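Local coordinates for protein ebony (Drosophila melanogaster, PDB 6DYR) that condenses beta-alanine with biogenic amines such as histamine, its C-terminal condensation domain binding the amide product carcinine, at the N-[2-(1H-imidazol-5-yl)ethyl]-beta-alaninamide site. Coordinates in Å, arbitrary orientation; residue numbers count along the deposited sequence, not the author numbering.

The N-[2-(1H-imidazol-5-yl)ethyl]-beta-alaninamide site. Residues 25, 32, 44, 96-97, 100, 122-125, 161-164. With HJD (N-[2-(1H-imidazol-5-yl)ethyl]-beta-alaninamide), chain B.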
# COMPACT_ATOMS: atom_id res chain seq x y z
N PHE A 25 5.14 -8.36 0.54
CA PHE A 25 4.33 -8.50 1.74
C PHE A 25 4.25 -9.93 2.27
O PHE A 25 3.40 -10.21 3.13
CB PHE A 25 2.91 -7.97 1.51
CG PHE A 25 2.86 -6.49 1.25
CD1 PHE A 25 2.82 -5.59 2.30
CD2 PHE A 25 2.84 -6.00 -0.05
CE1 PHE A 25 2.77 -4.23 2.07
CE2 PHE A 25 2.79 -4.64 -0.29
CZ PHE A 25 2.75 -3.75 0.77
N GLU A 32 2.84 -8.69 8.54
CA GLU A 32 2.56 -10.10 8.28
C GLU A 32 3.55 -11.03 8.95
O GLU A 32 3.22 -12.20 9.18
CB GLU A 32 2.56 -10.35 6.76
CG GLU A 32 1.32 -9.86 6.03
CD GLU A 32 1.26 -8.34 5.85
OE1 GLU A 32 0.45 -7.88 5.02
OE2 GLU A 32 2.01 -7.61 6.54
N TYR A 44 -2.29 -13.11 -0.63
CA TYR A 44 -2.31 -11.83 -1.31
C TYR A 44 -2.72 -11.96 -2.77
O TYR A 44 -3.38 -11.05 -3.30
CB TYR A 44 -0.94 -11.15 -1.19
CG TYR A 44 -0.90 -10.23 0.01
CD1 TYR A 44 -1.70 -9.10 0.06
CD2 TYR A 44 -0.08 -10.50 1.10
CE1 TYR A 44 -1.68 -8.26 1.15
CE2 TYR A 44 -0.06 -9.66 2.20
CZ TYR A 44 -0.86 -8.54 2.21
OH TYR A 44 -0.85 -7.70 3.30
N VAL A 96 -4.78 -7.89 9.30
CA VAL A 96 -3.97 -6.78 8.79
C VAL A 96 -4.86 -5.66 8.29
O VAL A 96 -4.69 -4.49 8.67
CB VAL A 96 -3.02 -7.28 7.69
CG1 VAL A 96 -2.50 -6.11 6.87
CG2 VAL A 96 -1.85 -8.05 8.29
N PHE A 97 -5.84 -5.99 7.45
CA PHE A 97 -6.67 -4.94 6.88
C PHE A 97 -7.66 -4.39 7.90
O PHE A 97 -8.05 -3.22 7.81
CB PHE A 97 -7.38 -5.46 5.63
CG PHE A 97 -6.47 -5.61 4.45
CD1 PHE A 97 -6.19 -4.53 3.63
CD2 PHE A 97 -5.85 -6.82 4.18
CE1 PHE A 97 -5.33 -4.66 2.55
CE2 PHE A 97 -4.99 -6.96 3.11
CZ PHE A 97 -4.73 -5.88 2.29
N LEU A 100 -5.38 -1.92 9.64
CA LEU A 100 -5.21 -0.72 8.83
C LEU A 100 -6.46 0.14 8.87
O LEU A 100 -6.37 1.37 8.97
CB LEU A 100 -4.84 -1.10 7.40
CG LEU A 100 -3.53 -1.85 7.22
CD1 LEU A 100 -3.33 -2.22 5.76
CD2 LEU A 100 -2.35 -1.04 7.74
N SER A 122 -3.49 5.50 -1.47
CA SER A 122 -2.36 4.70 -1.91
C SER A 122 -2.21 3.55 -0.92
O SER A 122 -1.41 3.58 0.02
CB SER A 122 -1.09 5.54 -2.00
OG SER A 122 0.05 4.74 -2.23
N PHE A 123 -3.01 2.50 -1.13
CA PHE A 123 -3.11 1.44 -0.14
C PHE A 123 -2.04 0.37 -0.28
O PHE A 123 -1.76 -0.34 0.69
CB PHE A 123 -4.50 0.79 -0.19
CG PHE A 123 -4.71 -0.12 -1.37
CD1 PHE A 123 -5.11 0.40 -2.59
CD2 PHE A 123 -4.51 -1.48 -1.26
CE1 PHE A 123 -5.31 -0.43 -3.68
CE2 PHE A 123 -4.70 -2.32 -2.35
CZ PHE A 123 -5.11 -1.79 -3.56
N MET A 124 -1.42 0.25 -1.45
CA MET A 124 -0.39 -0.77 -1.62
C MET A 124 0.67 -0.28 -2.59
O MET A 124 0.35 0.32 -3.62
CB MET A 124 -1.00 -2.10 -2.11
CG MET A 124 -0.30 -3.33 -1.56
SD MET A 124 -1.35 -4.81 -1.55
CE MET A 124 -2.56 -4.38 -0.30
N MET A 125 1.93 -0.54 -2.25
CA MET A 125 3.07 -0.16 -3.07
C MET A 125 4.14 -1.23 -2.92
O MET A 125 4.51 -1.59 -1.80
CB MET A 125 3.61 1.22 -2.64
CG MET A 125 4.67 1.80 -3.56
SD MET A 125 5.02 3.53 -3.21
CE MET A 125 3.48 4.31 -3.70
N THR A 161 -2.48 7.31 3.03
CA THR A 161 -1.86 6.00 3.09
C THR A 161 -1.42 5.70 4.51
O THR A 161 -1.17 6.61 5.31
CB THR A 161 -0.65 5.90 2.15
OG1 THR A 161 -0.09 4.58 2.23
CG2 THR A 161 0.42 6.91 2.52
N THR A 162 -1.34 4.41 4.83
CA THR A 162 -0.77 3.92 6.07
C THR A 162 0.55 3.23 5.74
O THR A 162 0.57 2.25 4.99
CB THR A 162 -1.72 2.97 6.79
OG1 THR A 162 -2.91 3.67 7.14
CG2 THR A 162 -1.08 2.42 8.05
N ASN A 163 1.64 3.76 6.28
CA ASN A 163 2.97 3.25 6.00
C ASN A 163 3.42 2.35 7.14
O ASN A 163 3.46 2.78 8.30
CB ASN A 163 3.95 4.40 5.77
CG ASN A 163 3.73 5.07 4.43
OD1 ASN A 163 3.64 4.40 3.41
ND2 ASN A 163 3.62 6.39 4.44
N THR A 164 3.75 1.10 6.81
CA THR A 164 4.01 0.07 7.80
C THR A 164 5.46 -0.38 7.85
O THR A 164 5.81 -1.17 8.73
CB THR A 164 3.11 -1.14 7.53
OG1 THR A 164 3.22 -1.51 6.15
CG2 THR A 164 1.66 -0.81 7.84
N1 HJD B . -1.08 -3.45 3.66
C2 HJD B . 0.05 -2.90 4.21
N3 HJD B . 1.17 0.28 2.52
C4 HJD B . 0.36 -1.44 4.11
N4 HJD B . 2.50 4.40 0.67
C5 HJD B . 1.15 -1.13 2.85
C6 HJD B . 1.67 0.73 1.36
C1 HJD B . 0.72 -3.93 4.79
C3 HJD B . -1.06 -4.76 3.92
C7 HJD B . 1.43 2.19 1.04
C8 HJD B . 2.73 2.97 0.88
N2 HJD B . 0.02 -5.10 4.60
O1 HJD B . 2.26 -0.00 0.58
O HOH W 1 4.69 -0.01 0.79
O HOH W 2 -2.98 -2.02 1.91
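Carcinine, the amide of beta-alanine and histamine, lies almost wholly buried in the condensation domain of Ebony, its imidazole at one end of the pocket and its amine at the other. The Glu32 carboxylate oxygen OE1 hydrogen-bonds to imidazole N2 at 2.9 Å, nearly straight out from the ring. Tyr44 OH, 3.0 Å from N2, approaches well off that line, towards C3: a crowded, poorly aimed hydrogen bond at most, its share uncertain. An acid beside this nitrogen would probably favour a protonated ring. Phe25 turns its CD1-CE1 edge onto one face of the imidazole, the planes 61° apart, with CE1 3.4 Å from ligand C1. Val96 CG1 and Leu100 CD1 cover the opposite face, so the ring is held between an aromatic edge and two methyls; branched apolar residues suit a flat ring needing cover without polar competition. The other nitrogen, N1, reaches an ordered water 3.0 Å away.

The amide is read mainly by backbone. Its N3 donates to Thr162 O at 3.2 Å, nearly along the C=O axis (163°), while Met125 N makes a weak hydrogen bond to the carbonyl O1.

At the far end the amine N4 donates to the Thr161 hydroxyl OG1 at 3.0 Å and, more weakly, to the Asn163 side-chain oxygen OD1. With OG1 anti to the backbone N (chi1 -179°), the Thr161 hydroxyl spends its own hydrogen on Ser122 O, 2.8 Å away in that carbonyl's plane, which leaves OG1 turned as an acceptor for the amine. A valine here would remove both bonds and would probably weaken the hold on the amine and loosen the tie to Ser122.

Ser122 and Met125 belong to strand 119-127, and Thr161 to Asn163 to strand 158-163, so the beta-alanyl amide runs between two strands. Helices 14-25, 42-57 and 93-111, with the short 3-10 helix 32-35, enclose the imidazole end.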